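Local coordinates for protein tryptophan decarboxylase 1 (PDB 6KHO) that catalyses the pyridoxal-phosphate-dependent decarboxylation of L-tryptophan to tryptamine and of 5-hydroxy-L-tryptophan to serotonin, at residues 47-52 with 96-101; 411-416 with 429-434. One frame throughout, in Å; residues are numbered along the deposited sequence.

Interaction 1. Residues 47-52 with 96-101; sequences SVESMP and ASPNFF
Val48 and Glu49, just beyond helix 27-47, pack on Ser97 and Pro98 in a buried loop-to-loop contact whose polar links run through water; the second loop lies between helices 77-88 and 110-122. The aliphatic part of Glu49 crosses the Pro98 ring at about a right angle, Glu49 CG lying 3.7 Å from Pro98 CG. Glu49 CG stands anti to the backbone N (chi1 -180°), and the chain runs on extended, with CD and OE1 still beside Pro98 CG. OE1 is hydrogen-bonded to His497, and OE2 accepts from a water that also accepts from Asn99 ND2. An alanine in place of Glu49 would probably leave His497 and this water without their carboxylate and part of Pro98 without cover. Val48, compact and branched, sets CG2 4.0 Å from Ser97 CA. A second water, accepting from Asn99 ND2, lies within hydrogen-bonding distance of Glu49 O, and a third, 2.7 Å from Ser97 OG, within that of Val48 O and Met51 O; both probably share their protons among several acceptors. Within its loop, Ser97 OG accepts from Asn99 N at 3.1 Å. This is an ST turn set within a type I beta turn, Ser97 to Phe100, whose second position suits the restrained phi of Pro98.

Interaction 2. Residues 411-416 with 429-434; sequences MAKVFE and VPRNFA
Ala412, on the inner face of helix 386-420, presses its methyl against the backbone of Ala434, with Ala412 CB only 3.6 Å from Ala434 CA. Small residues on both sides let helix and loop come this close, and the two methyls, Ala412 CB and Ala434 CB, lie 4.2 Å apart. Beside them, Arg431 CD also rests on the methyl of Ala412.

Arg431 joins this tight part to the wetter one. Its chain bends at chi3 (54°), which turns NE off the line of the aliphatic stem; NE donates to Glu416 OE1 at 2.8 Å in a salt bridge, with an N-H...O angle of 160°. The acceptor lies close to the guanidinium plane, although carboxylate and guanidinium are turned 53° apart. NH1 donates to Phe433 O at 2.8 Å, on a lone pair and again near the guanidinium plane. Two in-plane bonds thus fix the rotation of the group, one to the helix and one to its own loop.

On the looser side, water bridges Arg431 NH2 to Glu416 OE1, and another water links Arg431 N to Glu416 OE2, which also forms a salt bridge with Arg420. Lys413 is exposed: its CG lies 3.9 Å from Arg431 NH2, but its amine pairs with Asp417, which is likely to temper the repulsion between the Lys413 amine and the Arg431 guanidinium, which do not touch.

The Phe433-Ala434 end of the loop lies near the active site. Ala434 N is hydrogen-bonded to Tyr301 of the cofactor pocket, and the Phe433 side chain lies about 7 Å from that of Phe104, which binds serotonin. Here a helix packs against the loop between two neighbouring antiparallel strands, as in the C-terminal small domain of fold type I pyridoxal-phosphate enzymes.

In the fold
From the N terminus, helix 27-47 runs into interaction 1, which closes a loop of 43 intervening residues containing helices 61-65 and 77-88. The chain then builds the seven-stranded mixed sheet before helix 386-420 brings it to interaction 2, a shorter closure of 12 residues that takes in the end of that helix and strand 425-427. The two contacts follow in series, neither nested nor crossed, with centres about 21 Å apart and nearest atoms about 7 Å apart. Later parts of the chain join them: Phe486 stacks on both Phe101 and Phe415, and helix 495-513 touches side chains from 96-101 and 411-416. N-terminal loops and the C-terminal four-stranded sheet thus meet through shared neighbours.

Interaction 1. Residues 47-52 with 96-101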
ATOM      1  N   SER A  47      -6.413 -10.230 -27.219  1.00 34.12           N
ATOM      2  CA  SER A  47      -6.733 -11.644 -27.125  1.00 33.55           C
ATOM      3  C   SER A  47      -7.483 -12.048 -25.855  1.00 36.22           C
ATOM      4  O   SER A  47      -7.911 -13.204 -25.769  1.00 37.97           O
ATOM      5  CB  SER A  47      -5.447 -12.472 -27.245  1.00 34.63           C
ATOM      6  OG  SER A  47      -4.618 -12.327 -26.103  1.00 38.40           O
ATOM      7  N   VAL A  48      -7.685 -11.144 -24.883  1.00 31.96           N
ATOM      8  CA  VAL A  48      -8.206 -11.584 -23.582  1.00 33.01           C
ATOM      9  C   VAL A  48      -9.630 -12.128 -23.705  1.00 34.33           C
ATOM     10  O   VAL A  48      -9.988 -13.114 -23.044  1.00 34.32           O
ATOM     11  CB  VAL A  48      -8.126 -10.457 -22.530  1.00 33.56           C
ATOM     12  CG1 VAL A  48      -9.003  -9.261 -22.899  1.00 29.90           C
ATOM     13  CG2 VAL A  48      -8.522 -10.998 -21.150  1.00 30.49           C
ATOM     14  N   GLU A  49     -10.458 -11.513 -24.556  1.00 36.35           N
ATOM     15  CA  GLU A  49     -11.852 -11.933 -24.662  1.00 35.58           C
ATOM     16  C   GLU A  49     -11.972 -13.382 -25.119  1.00 39.63           C
ATOM     17  O   GLU A  49     -12.939 -14.072 -24.770  1.00 39.97           O
ATOM     18  CB  GLU A  49     -12.608 -11.004 -25.619  1.00 38.03           C
ATOM     19  CG  GLU A  49     -14.087 -11.362 -25.796  1.00 39.33           C
ATOM     20  CD  GLU A  49     -14.824 -10.432 -26.752  1.00 43.32           C
ATOM     21  OE1 GLU A  49     -14.293  -9.350 -27.094  1.00 45.76           O
ATOM     22  OE2 GLU A  49     -15.945 -10.785 -27.169  1.00 45.14           O
ATOM     23  N   SER A  50     -11.000 -13.856 -25.890  1.00 35.61           N
ATOM     24  CA  SER A  50     -10.981 -15.210 -26.420  1.00 38.70           C
ATOM     25  C   SER A  50     -10.519 -16.234 -25.397  1.00 41.48           C
ATOM     26  O   SER A  50     -10.646 -17.437 -25.644  1.00 40.47           O
ATOM     27  CB  SER A  50     -10.061 -15.269 -27.648  1.00 39.01           C
ATOM     28  OG  SER A  50      -8.694 -15.294 -27.249  1.00 41.66           O
ATOM     29  N   MET A  51      -9.968 -15.792 -24.271  1.00 38.92           N
ATOM     30  CA  MET A  51      -9.573 -16.686 -23.199  1.00 37.83           C
ATOM     31  C   MET A  51     -10.762 -16.956 -22.278  1.00 37.08           C
ATOM     32  O   MET A  51     -11.693 -16.149 -22.199  1.00 37.82           O
ATOM     33  CB  MET A  51      -8.431 -16.073 -22.393  1.00 38.14           C
ATOM     34  CG  MET A  51      -7.251 -15.577 -23.232  1.00 38.28           C
ATOM     35  SD  MET A  51      -5.988 -14.834 -22.168  1.00 41.54           S
ATOM     36  CE  MET A  51      -4.686 -14.466 -23.349  1.00 39.53           C
ATOM     37  N   PRO A  52     -10.771 -18.090 -21.582  1.00 35.16           N
ATOM     38  CA  PRO A  52     -11.785 -18.287 -20.540  1.00 39.84           C
ATOM     39  C   PRO A  52     -11.538 -17.304 -19.400  1.00 35.14           C
ATOM     40  O   PRO A  52     -10.404 -17.136 -18.951  1.00 36.13           O
ATOM     41  CB  PRO A  52     -11.572 -19.741 -20.104  1.00 35.58           C
ATOM     42  CG  PRO A  52     -10.133 -20.035 -20.473  1.00 41.74           C
ATOM     43  CD  PRO A  52      -9.866 -19.246 -21.719  1.00 39.15           C
ATOM     44  N   ALA A  96      -9.625  -8.028 -16.718  1.00 30.12           N
ATOM     45  CA  ALA A  96      -9.733  -7.145 -17.871  1.00 31.17           C
ATOM     46  C   ALA A  96     -10.683  -7.672 -18.937  1.00 31.46           C
ATOM     47  O   ALA A  96     -10.980  -6.946 -19.892  1.00 32.29           O
ATOM     48  CB  ALA A  96      -8.348  -6.914 -18.505  1.00 29.90           C
ATOM     49  N   SER A  97     -11.154  -8.905 -18.813  1.00 31.38           N
ATOM     50  CA  SER A  97     -12.005  -9.454 -19.857  1.00 30.20           C
ATOM     51  C   SER A  97     -13.300  -8.654 -19.968  1.00 31.72           C
ATOM     52  O   SER A  97     -13.871  -8.257 -18.951  1.00 32.55           O
ATOM     53  CB  SER A  97     -12.335 -10.919 -19.577  1.00 33.66           C
ATOM     54  OG  SER A  97     -13.249 -11.402 -20.551  1.00 35.13           O
ATOM     55  N   PRO A  98     -13.809  -8.424 -21.182  1.00 35.36           N
ATOM     56  CA  PRO A  98     -15.150  -7.830 -21.307  1.00 36.24           C
ATOM     57  C   PRO A  98     -16.253  -8.714 -20.752  1.00 33.68           C
ATOM     58  O   PRO A  98     -17.379  -8.236 -20.591  1.00 35.93           O
ATOM     59  CB  PRO A  98     -15.315  -7.626 -22.821  1.00 36.62           C
ATOM     60  CG  PRO A  98     -14.396  -8.597 -23.430  1.00 34.82           C
ATOM     61  CD  PRO A  98     -13.219  -8.734 -22.497  1.00 33.66           C
ATOM     62  N   ASN A  99     -15.964  -9.975 -20.441  1.00 33.75           N
ATOM     63  CA  ASN A  99     -16.936 -10.905 -19.885  1.00 37.00           C
ATOM     64  C   ASN A  99     -16.739 -11.141 -18.390  1.00 37.67           C
ATOM     65  O   ASN A  99     -17.329 -12.072 -17.834  1.00 34.50           O
ATOM     66  CB  ASN A  99     -16.875 -12.236 -20.656  1.00 37.31           C
ATOM     67  CG  ASN A  99     -17.244 -12.073 -22.119  1.00 36.37           C
ATOM     68  OD1 ASN A  99     -18.108 -11.254 -22.458  1.00 37.78           O
ATOM     69  ND2 ASN A  99     -16.576 -12.832 -23.002  1.00 37.59           N
ATOM     70  N   PHE A 100     -15.899 -10.341 -17.736  1.00 35.62           N
ATOM     71  CA  PHE A 100     -15.778 -10.363 -16.283  1.00 35.88           C
ATOM     72  C   PHE A 100     -16.927  -9.542 -15.703  1.00 34.57           C
ATOM     73  O   PHE A 100     -17.014  -8.337 -15.957  1.00 33.78           O
ATOM     74  CB  PHE A 100     -14.416  -9.795 -15.872  1.00 32.76           C
ATOM     75  CG  PHE A 100     -14.150  -9.825 -14.399  1.00 31.99           C
ATOM     76  CD1 PHE A 100     -14.653  -8.835 -13.566  1.00 32.56           C
ATOM     77  CD2 PHE A 100     -13.364 -10.823 -13.848  1.00 32.17           C
ATOM     78  CE1 PHE A 100     -14.393  -8.849 -12.199  1.00 32.77           C
ATOM     79  CE2 PHE A 100     -13.087 -10.842 -12.492  1.00 34.13           C
ATOM     80  CZ  PHE A 100     -13.620  -9.853 -11.657  1.00 32.56           C
ATOM     81  N   PHE A 101     -17.824 -10.194 -14.954  1.00 35.77           N
ATOM     82  CA  PHE A 101     -19.030  -9.549 -14.429  1.00 35.68           C
ATOM     83  C   PHE A 101     -19.113  -9.580 -12.906  1.00 34.87           C
ATOM     84  O   PHE A 101     -20.185  -9.314 -12.355  1.00 36.00           O
ATOM     85  CB  PHE A 101     -20.297 -10.205 -15.002  1.00 39.21           C
ATOM     86  CG  PHE A 101     -20.346 -10.256 -16.508  1.00 39.17           C
ATOM     87  CD1 PHE A 101     -20.436  -9.094 -17.260  1.00 41.23           C
ATOM     88  CD2 PHE A 101     -20.332 -11.470 -17.169  1.00 38.25           C
ATOM     89  CE1 PHE A 101     -20.490  -9.143 -18.645  1.00 37.59           C
ATOM     90  CE2 PHE A 101     -20.393 -11.522 -18.559  1.00 38.79           C
ATOM     91  CZ  PHE A 101     -20.478 -10.358 -19.292  1.00 36.60           C
TER
HETATM   92  O   HOH W   1     -11.782 -13.650 -21.020  1.00 34.55           O
HETATM   93  O   HOH W   2     -14.450 -14.821 -22.355  1.00 42.05           O
HETATM   94  O   HOH W   3     -17.159 -12.941 -25.985  1.00 44.67           O

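Interaction 2. Residues 411-416 with 429-434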
ATOM      1  N   MET A 411     -25.645   0.803 -20.019  1.00 39.70           N
ATOM      2  CA  MET A 411     -25.519  -0.633 -20.278  1.00 39.40           C
ATOM      3  C   MET A 411     -26.186  -1.449 -19.178  1.00 42.89           C
ATOM      4  O   MET A 411     -26.878  -2.434 -19.461  1.00 42.00           O
ATOM      5  CB  MET A 411     -24.049  -1.046 -20.411  1.00 38.46           C
ATOM      6  CG  MET A 411     -23.334  -0.537 -21.667  1.00 45.29           C
ATOM      7  SD  MET A 411     -21.852  -1.510 -22.071  1.00 45.63           S
ATOM      8  CE  MET A 411     -20.801  -1.185 -20.655  1.00 43.39           C
ATOM      9  N   ALA A 412     -25.976  -1.070 -17.913  1.00 40.46           N
ATOM     10  CA  ALA A 412     -26.639  -1.769 -16.811  1.00 39.84           C
ATOM     11  C   ALA A 412     -28.158  -1.667 -16.922  1.00 40.37           C
ATOM     12  O   ALA A 412     -28.873  -2.620 -16.592  1.00 42.72           O
ATOM     13  CB  ALA A 412     -26.170  -1.213 -15.465  1.00 39.11           C
ATOM     14  N   LYS A 413     -28.667  -0.521 -17.376  1.00 41.10           N
ATOM     15  CA  LYS A 413     -30.110  -0.378 -17.535  1.00 42.98           C
ATOM     16  C   LYS A 413     -30.629  -1.274 -18.651  1.00 46.45           C
ATOM     17  O   LYS A 413     -31.732  -1.821 -18.540  1.00 48.44           O
ATOM     18  CB  LYS A 413     -30.478   1.082 -17.802  1.00 45.17           C
ATOM     19  CG  LYS A 413     -31.890   1.439 -17.360  1.00 52.54           C
ATOM     20  CD  LYS A 413     -32.363   2.755 -17.958  1.00 55.12           C
ATOM     21  CE  LYS A 413     -33.862   2.954 -17.727  1.00 59.83           C
ATOM     22  NZ  LYS A 413     -34.674   1.855 -18.332  1.00 60.66           N
ATOM     23  N   VAL A 414     -29.850  -1.445 -19.724  1.00 42.77           N
ATOM     24  CA  VAL A 414     -30.206  -2.403 -20.766  1.00 42.87           C
ATOM     25  C   VAL A 414     -30.360  -3.799 -20.171  1.00 43.21           C
ATOM     26  O   VAL A 414     -31.359  -4.488 -20.411  1.00 43.18           O
ATOM     27  CB  VAL A 414     -29.160  -2.375 -21.899  1.00 44.30           C
ATOM     28  CG1 VAL A 414     -29.231  -3.636 -22.738  1.00 46.55           C
ATOM     29  CG2 VAL A 414     -29.358  -1.145 -22.785  1.00 46.70           C
ATOM     30  N   PHE A 415     -29.388  -4.225 -19.358  1.00 37.29           N
ATOM     31  CA  PHE A 415     -29.443  -5.564 -18.777  1.00 38.97           C
ATOM     32  C   PHE A 415     -30.608  -5.708 -17.799  1.00 46.34           C
ATOM     33  O   PHE A 415     -31.250  -6.766 -17.746  1.00 46.78           O
ATOM     34  CB  PHE A 415     -28.127  -5.887 -18.073  1.00 39.14           C
ATOM     35  CG  PHE A 415     -28.071  -7.275 -17.491  1.00 41.46           C
ATOM     36  CD1 PHE A 415     -27.630  -8.337 -18.255  1.00 37.68           C
ATOM     37  CD2 PHE A 415     -28.432  -7.509 -16.173  1.00 40.82           C
ATOM     38  CE1 PHE A 415     -27.556  -9.607 -17.727  1.00 43.50           C
ATOM     39  CE2 PHE A 415     -28.367  -8.784 -15.633  1.00 38.90           C
ATOM     40  CZ  PHE A 415     -27.930  -9.834 -16.411  1.00 44.10           C
ATOM     41  N   GLU A 416     -30.874  -4.670 -17.000  1.00 42.45           N
ATOM     42  CA  GLU A 416     -31.961  -4.733 -16.023  1.00 46.44           C
ATOM     43  C   GLU A 416     -33.312  -4.889 -16.717  1.00 46.90           C
ATOM     44  O   GLU A 416     -34.144  -5.708 -16.311  1.00 47.54           O
ATOM     45  CB  GLU A 416     -31.946  -3.481 -15.143  1.00 41.94           C
ATOM     46  CG  GLU A 416     -33.116  -3.402 -14.159  1.00 49.48           C
ATOM     47  CD  GLU A 416     -33.378  -1.994 -13.649  1.00 50.19           C
ATOM     48  OE1 GLU A 416     -32.579  -1.078 -13.946  1.00 48.02           O
ATOM     49  OE2 GLU A 416     -34.391  -1.800 -12.947  1.00 51.81           O
ATOM     50  N   VAL A 429     -33.391  -5.981  -6.133  1.00 43.57           N
ATOM     51  CA  VAL A 429     -33.452  -4.650  -5.527  1.00 42.45           C
ATOM     52  C   VAL A 429     -33.425  -3.616  -6.644  1.00 42.07           C
ATOM     53  O   VAL A 429     -33.044  -3.926  -7.782  1.00 42.56           O
ATOM     54  CB  VAL A 429     -32.292  -4.410  -4.529  1.00 43.42           C
ATOM     55  CG1 VAL A 429     -32.335  -5.403  -3.371  1.00 42.23           C
ATOM     56  CG2 VAL A 429     -30.927  -4.443  -5.259  1.00 39.47           C
ATOM     57  N   PRO A 430     -33.828  -2.377  -6.356  1.00 42.57           N
ATOM     58  CA  PRO A 430     -33.678  -1.318  -7.363  1.00 42.39           C
ATOM     59  C   PRO A 430     -32.209  -1.110  -7.699  1.00 43.17           C
ATOM     60  O   PRO A 430     -31.333  -1.252  -6.845  1.00 41.27           O
ATOM     61  CB  PRO A 430     -34.278  -0.080  -6.681  1.00 44.06           C
ATOM     62  CG  PRO A 430     -35.129  -0.616  -5.569  1.00 43.67           C
ATOM     63  CD  PRO A 430     -34.496  -1.896  -5.132  1.00 41.67           C
ATOM     64  N   ARG A 431     -31.943  -0.794  -8.967  1.00 41.16           N
ATOM     65  CA  ARG A 431     -30.582  -0.563  -9.446  1.00 39.93           C
ATOM     66  C   ARG A 431     -30.252   0.921  -9.311  1.00 38.87           C
ATOM     67  O   ARG A 431     -30.904   1.762  -9.936  1.00 39.65           O
ATOM     68  CB  ARG A 431     -30.432  -1.026 -10.900  1.00 42.34           C
ATOM     69  CG  ARG A 431     -29.070  -0.710 -11.553  1.00 39.16           C
ATOM     70  CD  ARG A 431     -29.181  -0.596 -13.077  1.00 39.58           C
ATOM     71  NE  ARG A 431     -30.209   0.368 -13.454  1.00 41.96           N
ATOM     72  CZ  ARG A 431     -30.065   1.689 -13.378  1.00 46.60           C
ATOM     73  NH1 ARG A 431     -28.922   2.216 -12.951  1.00 43.10           N
ATOM     74  NH2 ARG A 431     -31.068   2.489 -13.720  1.00 41.74           N
ATOM     75  N   ASN A 432     -29.247   1.243  -8.489  1.00 38.85           N
ATOM     76  CA  ASN A 432     -28.818   2.630  -8.322  1.00 38.00           C
ATOM     77  C   ASN A 432     -27.682   3.023  -9.260  1.00 36.56           C
ATOM     78  O   ASN A 432     -27.607   4.186  -9.681  1.00 38.56           O
ATOM     79  CB  ASN A 432     -28.373   2.879  -6.878  1.00 37.07           C
ATOM     80  CG  ASN A 432     -29.525   2.818  -5.897  1.00 39.51           C
ATOM     81  OD1 ASN A 432     -30.562   3.428  -6.124  1.00 38.99           O
ATOM     82  ND2 ASN A 432     -29.349   2.066  -4.809  1.00 38.96           N
ATOM     83  N   PHE A 433     -26.794   2.088  -9.591  1.00 35.44           N
ATOM     84  CA  PHE A 433     -25.598   2.423 -10.357  1.00 36.55           C
ATOM     85  C   PHE A 433     -25.428   1.454 -11.520  1.00 36.05           C
ATOM     86  O   PHE A 433     -26.326   1.352 -12.359  1.00 36.53           O
ATOM     87  CB  PHE A 433     -24.395   2.455  -9.413  1.00 31.34           C
ATOM     88  CG  PHE A 433     -24.608   3.375  -8.226  1.00 34.80           C
ATOM     89  CD1 PHE A 433     -24.589   4.755  -8.393  1.00 34.45           C
ATOM     90  CD2 PHE A 433     -24.882   2.864  -6.967  1.00 31.54           C
ATOM     91  CE1 PHE A 433     -24.809   5.605  -7.315  1.00 35.45           C
ATOM     92  CE2 PHE A 433     -25.102   3.703  -5.879  1.00 31.78           C
ATOM     93  CZ  PHE A 433     -25.067   5.078  -6.053  1.00 34.28           C
ATOM     94  N   ALA A 434     -24.301   0.740 -11.599  1.00 36.88           N
ATOM     95  CA  ALA A 434     -24.057  -0.150 -12.731  1.00 36.53           C
ATOM     96  C   ALA A 434     -24.071  -1.621 -12.326  1.00 36.87           C
ATOM     97  O   ALA A 434     -23.562  -2.471 -13.068  1.00 37.81           O
ATOM     98  CB  ALA A 434     -22.738   0.201 -13.426  1.00 33.37           C
TER
HETATM   99  O   HOH W   4     -34.202  -0.609 -10.631  1.00 44.39           O
HETATM  100  O   HOH W   5     -33.630   1.208 -14.209  1.00 49.33           O